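Hypothetical protein (Streptococcus pneumoniae, PDB 2HIY) is of unknown function, a conserved bacterial protein of the DUF1697 family whose chain carries two four-stranded antiparallel sheets. Local coordinates at residues Leu100-Phe105 with Glu146-Thr151; Lys127-Tyr132 with Ile138-Phe143. All coordinates share one frame; numbering follows the deposited sequence.

Interaction 1. Residues Leu100-Phe105 with Glu146-Thr151; sequences LARKDF and ESYSKT
With CG beside the backbone N (chi1 -61°) and an extended chain from CG to NE, Arg102 carries its guanidinium to the ring of Tyr148. Tyr148 takes the other course: its CG stands opposite the backbone N, chi1 176°, and the ring swings out to meet the arginine. The result is a stacked cation-pi pair. It joins the start of strand 102-108 to the turn ahead of helix 152-156. Arg102 CZ sits 3.9 Å from the centroid of the Tyr148 ring, almost straight above it. The two planes are 21° apart, so the groups lie nearly flat on each other while the side chains cross at about a right angle. Arg102 NH1 leans over the hydroxyl end of the ring, 3.4 Å from Tyr148 CZ. On the same face, Arg102 CD lies 3.8 Å from Tyr148 CE1. The guanidinium is held further by a salt bridge from NH2 to Glu145. Its strand begins with a classic beta bulge, with Ala101 and Arg102 together opposite the single residue Lys142. Gln116 of the second subunit also packs on Arg102, which places this surface contact near a subunit boundary. On the turn, Tyr148 O accepts two bonds, from Thr151 N and from Thr151 OG1 at 2.7 Å. Thr151 is the N-cap of helix 152-156, and its OG1 also bonds His154 N. A water ties the two stacked groups together at one end, 2.6 Å from Tyr148 OH and weakly bonded to Arg102 NH1 at 3.1 Å.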
ATOM      1  N   LEU D 100      20.244  10.137 -17.256  1.00 15.17           N
ATOM      2  CA  LEU D 100      20.445   9.213 -16.146  1.00 14.50           C
ATOM      3  C   LEU D 100      19.082   8.738 -15.711  1.00 14.08           C
ATOM      4  O   LEU D 100      18.082   9.463 -15.858  1.00 14.92           O
ATOM      5  CB  LEU D 100      21.098   9.953 -14.981  1.00 13.45           C
ATOM      6  CG  LEU D 100      22.621  10.081 -15.079  1.00 13.64           C
ATOM      7  CD1 LEU D 100      23.066  11.033 -16.189  1.00 15.41           C
ATOM      8  CD2 LEU D 100      23.137  10.590 -13.740  1.00 15.94           C
ATOM      9  N   ALA D 101      19.044   7.557 -15.111  1.00 13.27           N
ATOM     10  CA  ALA D 101      17.754   6.996 -14.709  1.00 12.57           C
ATOM     11  C   ALA D 101      17.047   7.878 -13.712  1.00 12.48           C
ATOM     12  O   ALA D 101      15.830   8.066 -13.795  1.00 12.76           O
ATOM     13  CB  ALA D 101      17.901   5.610 -14.141  1.00 12.93           C
ATOM     14  N   ARG D 102      17.788   8.432 -12.754  1.00 12.78           N
ATOM     15  CA  ARG D 102      17.185   9.302 -11.727  1.00 13.24           C
ATOM     16  C   ARG D 102      18.130  10.457 -11.426  1.00 12.20           C
ATOM     17  O   ARG D 102      19.344  10.241 -11.259  1.00 13.12           O
ATOM     18  CB  ARG D 102      16.898   8.518 -10.449  1.00 14.66           C
ATOM     19  CG  ARG D 102      15.925   7.382 -10.720  1.00 17.93           C
ATOM     20  CD  ARG D 102      15.294   6.920  -9.496  1.00 21.85           C
ATOM     21  NE  ARG D 102      14.653   5.627  -9.692  1.00 20.69           N
ATOM     22  CZ  ARG D 102      13.981   5.022  -8.725  1.00 21.80           C
ATOM     23  NH1 ARG D 102      13.842   5.633  -7.549  1.00 22.82           N
ATOM     24  NH2 ARG D 102      13.432   3.843  -8.934  1.00 23.16           N
ATOM     25  N   LYS D 103      17.599  11.656 -11.307  1.00 11.81           N
ATOM     26  CA  LYS D 103      18.373  12.836 -10.935  1.00 11.93           C
ATOM     27  C   LYS D 103      17.613  13.606  -9.889  1.00 12.17           C
ATOM     28  O   LYS D 103      16.460  13.942 -10.126  1.00 12.47           O
ATOM     29  CB  LYS D 103      18.653  13.709 -12.135  1.00 12.32           C
ATOM     30  CG  LYS D 103      19.560  13.038 -13.185  1.00 12.58           C
ATOM     31  CD  LYS D 103      19.834  13.928 -14.387  1.00 13.66           C
ATOM     32  CE  LYS D 103      18.568  14.112 -15.235  1.00 15.44           C
ATOM     33  NZ  LYS D 103      18.842  14.783 -16.544  1.00 16.08           N
ATOM     34  N   ASP D 104      18.235  13.859  -8.764  1.00 11.00           N
ATOM     35  CA  ASP D 104      17.620  14.594  -7.670  1.00 12.06           C
ATOM     36  C   ASP D 104      18.493  15.738  -7.218  1.00 12.69           C
ATOM     37  O   ASP D 104      19.724  15.652  -7.304  1.00 13.01           O
ATOM     38  CB  ASP D 104      17.357  13.641  -6.520  1.00 14.06           C
ATOM     39  CG  ASP D 104      16.412  12.526  -6.942  1.00 16.78           C
ATOM     40  OD1 ASP D 104      15.230  12.826  -7.229  1.00 18.28           O
ATOM     41  OD2 ASP D 104      16.845  11.354  -7.065  1.00 17.82           O
ATOM     42  N   PHE D 105      17.850  16.799  -6.717  1.00 12.62           N
ATOM     43  CA  PHE D 105      18.593  17.875  -6.090  1.00 12.01           C
ATOM     44  C   PHE D 105      18.175  17.886  -4.624  1.00 12.58           C
ATOM     45  O   PHE D 105      16.979  17.933  -4.333  1.00 13.37           O
ATOM     46  CB  PHE D 105      18.287  19.222  -6.729  1.00 13.02           C
ATOM     47  CG  PHE D 105      19.286  20.290  -6.359  1.00 11.98           C
ATOM     48  CD1 PHE D 105      20.524  20.311  -6.962  1.00 12.68           C
ATOM     49  CD2 PHE D 105      19.006  21.234  -5.382  1.00 12.12           C
ATOM     50  CE1 PHE D 105      21.450  21.280  -6.644  1.00 11.53           C
ATOM     51  CE2 PHE D 105      19.907  22.205  -5.068  1.00 12.56           C
ATOM     52  CZ  PHE D 105      21.152  22.226  -5.694  1.00 13.19           C
ATOM     53  N   GLU D 146      18.600  -0.635 -12.928  0.50 13.84           N
ATOM     54  CA  GLU D 146      19.069  -1.973 -12.547  0.50 14.70           C
ATOM     55  C   GLU D 146      20.087  -1.979 -11.400  0.50 13.83           C
ATOM     56  O   GLU D 146      20.247  -3.002 -10.726  0.50 13.70           O
ATOM     57  CB  GLU D 146      19.631  -2.713 -13.758  0.50 14.94           C
ATOM     58  CG  GLU D 146      20.260  -4.081 -13.467  0.50 19.10           C
ATOM     59  CD  GLU D 146      21.773  -4.085 -13.629  0.50 24.05           C
ATOM     60  OE1 GLU D 146      22.460  -3.295 -12.941  0.50 27.68           O
ATOM     61  OE2 GLU D 146      22.281  -4.883 -14.450  0.50 26.95           O
ATOM     62  N   SER D 147      20.759  -0.847 -11.167  1.00 13.10           N
ATOM     63  CA  SER D 147      21.732  -0.743 -10.098  1.00 13.04           C
ATOM     64  C   SER D 147      21.255   0.184  -8.991  1.00 12.42           C
ATOM     65  O   SER D 147      21.982   0.368  -8.010  1.00 12.49           O
ATOM     66  CB  SER D 147      23.036  -0.211 -10.680  1.00 13.57           C
ATOM     67  OG  SER D 147      22.757   1.076 -11.221  1.00 12.62           O
ATOM     68  N   TYR D 148      20.071   0.758  -9.123  1.00 12.11           N
ATOM     69  CA  TYR D 148      19.627   1.776  -8.194  1.00 11.92           C
ATOM     70  C   TYR D 148      19.607   1.287  -6.735  1.00 12.34           C
ATOM     71  O   TYR D 148      19.991   2.032  -5.810  1.00 11.52           O
ATOM     72  CB  TYR D 148      18.243   2.313  -8.615  1.00 12.41           C
ATOM     73  CG  TYR D 148      17.686   3.300  -7.646  1.00 11.74           C
ATOM     74  CD1 TYR D 148      18.096   4.615  -7.702  1.00 13.69           C
ATOM     75  CD2 TYR D 148      16.807   2.915  -6.618  1.00 13.54           C
ATOM     76  CE1 TYR D 148      17.627   5.552  -6.770  1.00 14.94           C
ATOM     77  CE2 TYR D 148      16.338   3.850  -5.697  1.00 14.14           C
ATOM     78  CZ  TYR D 148      16.761   5.165  -5.785  1.00 14.64           C
ATOM     79  OH  TYR D 148      16.315   6.113  -4.860  1.00 16.24           O
ATOM     80  N   SER D 149      19.152   0.063  -6.515  1.00 12.34           N
ATOM     81  CA  SER D 149      19.006  -0.423  -5.134  1.00 13.18           C
ATOM     82  C   SER D 149      20.360  -0.638  -4.440  1.00 13.50           C
ATOM     83  O   SER D 149      20.388  -0.796  -3.224  1.00 14.85           O
ATOM     84  CB  SER D 149      18.202  -1.731  -5.093  1.00 14.22           C
ATOM     85  OG  SER D 149      18.922  -2.797  -5.652  1.00 16.42           O
ATOM     86  N   LYS D 150      21.460  -0.600  -5.188  1.00 12.53           N
ATOM     87  CA  LYS D 150      22.799  -0.699  -4.603  1.00 13.38           C
ATOM     88  C   LYS D 150      23.470   0.649  -4.412  1.00 13.02           C
ATOM     89  O   LYS D 150      24.590   0.705  -3.924  1.00 13.93           O
ATOM     90  CB  LYS D 150      23.691  -1.585  -5.473  1.00 14.60           C
ATOM     91  CG  LYS D 150      23.259  -3.075  -5.524  1.00 16.02           C
ATOM     92  CD  LYS D 150      24.057  -3.812  -6.641  1.00 18.65           C
ATOM     93  CE  LYS D 150      23.591  -5.243  -6.856  1.00 23.28           C
ATOM     94  NZ  LYS D 150      24.223  -6.182  -5.881  1.00 30.77           N
ATOM     95  N   THR D 151      22.790   1.738  -4.768  1.00 12.00           N
ATOM     96  CA  THR D 151      23.407   3.039  -4.610  1.00 11.80           C
ATOM     97  C   THR D 151      23.414   3.509  -3.143  1.00 13.09           C
ATOM     98  O   THR D 151      22.550   3.113  -2.334  1.00 13.68           O
ATOM     99  CB  THR D 151      22.704   4.141  -5.460  1.00 11.36           C
ATOM    100  OG1 THR D 151      21.333   4.305  -5.059  1.00 12.57           O
ATOM    101  CG2 THR D 151      22.809   3.836  -6.958  1.00 11.84           C
TER
HETATM  102  O   HOH W   1      14.526   7.891  -5.507  1.00 44.45           O

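Interaction 2. Residues Lys127-Tyr132 with Ile138-Phe143; sequences KDEVLY and IFWGKF
The indole of Trp140 carries Leu131 CD2 over one face and meets Glu129 at its edge, in the beta hairpin of strands 129-133 and 137-142, at one side of a four-stranded antiparallel sheet. Leu131 CD2 makes a CH-pi contact, 3.7 Å from the centroid of the six-membered ring of Trp140 and 13° off the normal. At the edge, Trp140 NE1 gives a 2.8 Å hydrogen bond to Glu129 OE1. The oxygen is met on its anti side, with the carboxylate turned 46° from the indole. Tyr153 adds an edge-to-face ring contact to Trp140. On the other side of the sheet, Tyr132 and Phe139 run side by side and touch through their CD2 atoms. The ring of Phe143 crosses Asp128 and Val130, with its CZ 3.8 Å from Val130 CG1.

The backbones pair in register. Val130 and Gly141 form one hydrogen-bonded pair, Tyr132 and Phe139 the next. Glu129 with Lys142 and Leu131 with Trp140 are non-hydrogen-bonded pairs. Phe143 N adds a nearly straight bond to Asp128 O, just beyond the strand end. Asp128 is the centre of an inverse gamma turn that leads into the strand.

Glu129 is buried, and several N-H groups satisfy its carboxylate. With CG between the backbone N and the carbonyl carbon (chi1 68°) and an extended chain beyond it, the side chain runs alongside the indole and reaches NE1. OE1 also takes Tyr153 N, and OE2 takes Ala152 N, so the acid reaches the start of helix 152-156. These N-H groups probably stabilise the negative charge. Lys127 N also donates to Glu129 OE2, 2.8 Å away, on its anti lone pair.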
ATOM      1  N   LYS D 127      28.276   4.035  -5.365  1.00 12.54           N
ATOM      2  CA  LYS D 127      28.313   2.965  -6.354  1.00 12.56           C
ATOM      3  C   LYS D 127      27.879   3.548  -7.712  1.00 11.67           C
ATOM      4  O   LYS D 127      28.616   4.389  -8.237  1.00 12.30           O
ATOM      5  CB  LYS D 127      27.493   1.765  -5.907  1.00 13.50           C
ATOM      6  CG  LYS D 127      28.068   1.104  -4.621  1.00 15.54           C
ATOM      7  CD  LYS D 127      29.318   0.314  -4.964  1.00 17.86           C
ATOM      8  CE  LYS D 127      29.847  -0.473  -3.781  1.00 22.86           C
ATOM      9  NZ  LYS D 127      30.978  -1.330  -4.270  1.00 25.48           N
ATOM     10  N   ASP D 128      26.726   3.161  -8.246  1.00 11.47           N
ATOM     11  CA  ASP D 128      26.454   3.558  -9.645  1.00 11.81           C
ATOM     12  C   ASP D 128      25.724   4.911  -9.662  1.00 11.08           C
ATOM     13  O   ASP D 128      24.547   5.036 -10.014  1.00 11.29           O
ATOM     14  CB  ASP D 128      25.643   2.493 -10.360  1.00 12.75           C
ATOM     15  CG  ASP D 128      25.624   2.675 -11.876  1.00 12.28           C
ATOM     16  OD1 ASP D 128      26.536   3.373 -12.392  1.00 13.68           O
ATOM     17  OD2 ASP D 128      24.687   2.113 -12.497  1.00 12.39           O
ATOM     18  N   GLU D 129      26.485   5.932  -9.286  1.00 10.94           N
ATOM     19  CA  GLU D 129      25.919   7.239  -9.030  1.00 11.04           C
ATOM     20  C   GLU D 129      27.020   8.259  -9.036  1.00 11.31           C
ATOM     21  O   GLU D 129      28.211   7.914  -8.961  1.00 11.54           O
ATOM     22  CB  GLU D 129      25.196   7.236  -7.664  1.00 11.67           C
ATOM     23  CG  GLU D 129      26.147   7.103  -6.478  1.00 11.82           C
ATOM     24  CD  GLU D 129      25.475   6.499  -5.279  1.00 11.67           C
ATOM     25  OE1 GLU D 129      24.490   7.093  -4.774  1.00 11.93           O
ATOM     26  OE2 GLU D 129      25.893   5.404  -4.852  1.00 11.89           O
ATOM     27  N   VAL D 130      26.600   9.518  -9.053  0.50 11.20           N
ATOM     28  CA  VAL D 130      27.505  10.645  -9.127  0.50 10.18           C
ATOM     29  C   VAL D 130      26.855  11.812  -8.387  0.50 10.74           C
ATOM     30  O   VAL D 130      25.646  12.044  -8.515  0.50 10.11           O
ATOM     31  CB  VAL D 130      27.804  11.017 -10.593  0.50 11.81           C
ATOM     32  CG1 VAL D 130      26.516  11.405 -11.329  0.50 11.21           C
ATOM     33  CG2 VAL D 130      28.868  12.123 -10.669  0.50 10.60           C
ATOM     34  N   LEU D 131      27.631  12.542  -7.601  1.00 10.86           N
ATOM     35  CA  LEU D 131      27.052  13.693  -6.922  1.00 10.84           C
ATOM     36  C   LEU D 131      28.000  14.871  -6.974  1.00 11.24           C
ATOM     37  O   LEU D 131      29.225  14.672  -7.084  1.00 12.20           O
ATOM     38  CB  LEU D 131      26.594  13.362  -5.478  1.00 12.55           C
ATOM     39  CG  LEU D 131      27.697  12.961  -4.484  1.00 12.14           C
ATOM     40  CD1 LEU D 131      28.264  14.182  -3.735  1.00 13.84           C
ATOM     41  CD2 LEU D 131      27.127  12.033  -3.441  1.00 12.69           C
ATOM     42  N   TYR D 132      27.458  16.069  -6.839  1.00 11.70           N
ATOM     43  CA  TYR D 132      28.255  17.275  -6.871  1.00 11.29           C
ATOM     44  C   TYR D 132      27.683  18.247  -5.851  1.00 11.54           C
ATOM     45  O   TYR D 132      26.482  18.476  -5.841  1.00 12.06           O
ATOM     46  CB  TYR D 132      28.257  17.879  -8.282  1.00 11.95           C
ATOM     47  CG  TYR D 132      29.130  19.105  -8.407  1.00 13.80           C
ATOM     48  CD1 TYR D 132      30.470  18.963  -8.726  1.00 13.26           C
ATOM     49  CD2 TYR D 132      28.632  20.388  -8.178  1.00 15.86           C
ATOM     50  CE1 TYR D 132      31.296  20.065  -8.840  1.00 15.28           C
ATOM     51  CE2 TYR D 132      29.465  21.504  -8.264  1.00 16.15           C
ATOM     52  CZ  TYR D 132      30.789  21.308  -8.586  1.00 15.03           C
ATOM     53  OH  TYR D 132      31.634  22.405  -8.709  1.00 19.29           O
ATOM     54  N   ILE D 138      22.762  19.647  -3.198  1.00 11.39           N
ATOM     55  CA  ILE D 138      23.572  18.560  -3.786  1.00 12.01           C
ATOM     56  C   ILE D 138      22.876  18.027  -5.028  1.00 11.41           C
ATOM     57  O   ILE D 138      21.706  17.631  -4.962  1.00 11.71           O
ATOM     58  CB  ILE D 138      23.737  17.384  -2.791  1.00 12.35           C
ATOM     59  CG1 ILE D 138      24.281  17.911  -1.465  1.00 14.59           C
ATOM     60  CG2 ILE D 138      24.679  16.312  -3.374  1.00 13.13           C
ATOM     61  CD1 ILE D 138      24.347  16.857  -0.362  1.00 15.26           C
ATOM     62  N   PHE D 139      23.559  18.048  -6.182  1.00 10.70           N
ATOM     63  CA  PHE D 139      23.088  17.319  -7.350  1.00 10.73           C
ATOM     64  C   PHE D 139      23.444  15.850  -7.182  1.00 10.79           C
ATOM     65  O   PHE D 139      24.596  15.545  -6.877  1.00 11.32           O
ATOM     66  CB  PHE D 139      23.822  17.798  -8.615  1.00 10.98           C
ATOM     67  CG  PHE D 139      23.728  19.285  -8.900  1.00 10.69           C
ATOM     68  CD1 PHE D 139      22.705  19.767  -9.712  1.00 10.27           C
ATOM     69  CD2 PHE D 139      24.694  20.192  -8.419  1.00 10.47           C
ATOM     70  CE1 PHE D 139      22.627  21.130 -10.028  1.00 11.10           C
ATOM     71  CE2 PHE D 139      24.614  21.540  -8.716  1.00 11.88           C
ATOM     72  CZ  PHE D 139      23.582  22.006  -9.547  1.00 12.45           C
ATOM     73  N   TRP D 140      22.512  14.932  -7.420  1.00 11.40           N
ATOM     74  CA  TRP D 140      22.827  13.515  -7.189  1.00 10.57           C
ATOM     75  C   TRP D 140      22.132  12.677  -8.221  1.00 11.38           C
ATOM     76  O   TRP D 140      20.880  12.597  -8.275  1.00 12.17           O
ATOM     77  CB  TRP D 140      22.419  13.135  -5.774  1.00 11.71           C
ATOM     78  CG  TRP D 140      23.030  11.913  -5.199  1.00 11.60           C
ATOM     79  CD1 TRP D 140      23.467  10.766  -5.833  1.00 11.92           C
ATOM     80  CD2 TRP D 140      23.281  11.711  -3.809  1.00 11.11           C
ATOM     81  NE1 TRP D 140      23.978   9.856  -4.915  1.00 11.08           N
ATOM     82  CE2 TRP D 140      23.873  10.424  -3.662  1.00 11.58           C
ATOM     83  CE3 TRP D 140      23.065  12.492  -2.659  1.00 12.01           C
ATOM     84  CZ2 TRP D 140      24.247   9.908  -2.403  1.00 11.58           C
ATOM     85  CZ3 TRP D 140      23.436  11.982  -1.412  1.00 13.02           C
ATOM     86  CH2 TRP D 140      24.025  10.701  -1.304  1.00 11.97           C
ATOM     87  N   GLY D 141      22.926  12.078  -9.111  1.00 10.50           N
ATOM     88  CA  GLY D 141      22.409  11.311 -10.246  1.00 10.55           C
ATOM     89  C   GLY D 141      22.674   9.842 -10.000  1.00 10.89           C
ATOM     90  O   GLY D 141      23.724   9.465  -9.477  1.00 11.50           O
ATOM     91  N   LYS D 142      21.696   9.026 -10.369  1.00 11.56           N
ATOM     92  CA  LYS D 142      21.845   7.581 -10.309  1.00 11.62           C
ATOM     93  C   LYS D 142      21.673   7.049 -11.735  1.00 11.31           C
ATOM     94  O   LYS D 142      20.682   7.334 -12.409  1.00 11.88           O
ATOM     95  CB  LYS D 142      20.786   6.981  -9.351  1.00 12.62           C
ATOM     96  CG  LYS D 142      21.039   7.210  -7.838  1.00 12.50           C
ATOM     97  CD  LYS D 142      20.867   8.637  -7.334  1.00 12.90           C
ATOM     98  CE  LYS D 142      19.501   9.206  -7.583  1.00 13.72           C
ATOM     99  NZ  LYS D 142      19.354  10.522  -6.863  1.00 16.26           N
ATOM    100  N   PHE D 143      22.638   6.265 -12.209  1.00 10.91           N
ATOM    101  CA  PHE D 143      22.699   5.980 -13.645  1.00 10.88           C
ATOM    102  C   PHE D 143      21.657   5.039 -14.141  1.00 11.82           C
ATOM    103  O   PHE D 143      21.193   5.208 -15.281  1.00 13.75           O
ATOM    104  CB  PHE D 143      24.084   5.491 -14.039  1.00 12.04           C
ATOM    105  CG  PHE D 143      25.126   6.551 -13.940  1.00 11.65           C
ATOM    106  CD1 PHE D 143      25.184   7.547 -14.901  1.00 13.50           C
ATOM    107  CD2 PHE D 143      26.043   6.575 -12.907  1.00 12.27           C
ATOM    108  CE1 PHE D 143      26.143   8.565 -14.818  1.00 14.36           C
ATOM    109  CE2 PHE D 143      27.024   7.595 -12.803  1.00 13.25           C
ATOM    110  CZ  PHE D 143      27.051   8.589 -13.772  1.00 12.97           C
TER

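Overall arrangement
Both contacts reach the same antiparallel sheet, in which strand 137-142 lies between 129-133 and 102-108. Interaction 2 is the hairpin itself. It is partly buried and rests on backbone pairing, apolar side chains and one buried acid. Interaction 1 is a small surface contact with no direct hydrogen bond between its segments. Its second half is a loop outside the sheet. It relies on a charged group over a ring, plus a water. The two meet at several points. Asp104 OD2 forms a salt bridge with Lys142 NZ, 2.7 Å away, joining neighbouring strands 102-108 and 137-142. Ser147 OG probably bonds Asp128 OD2, which ties loop 146-151 to the residue just before strand 129-133.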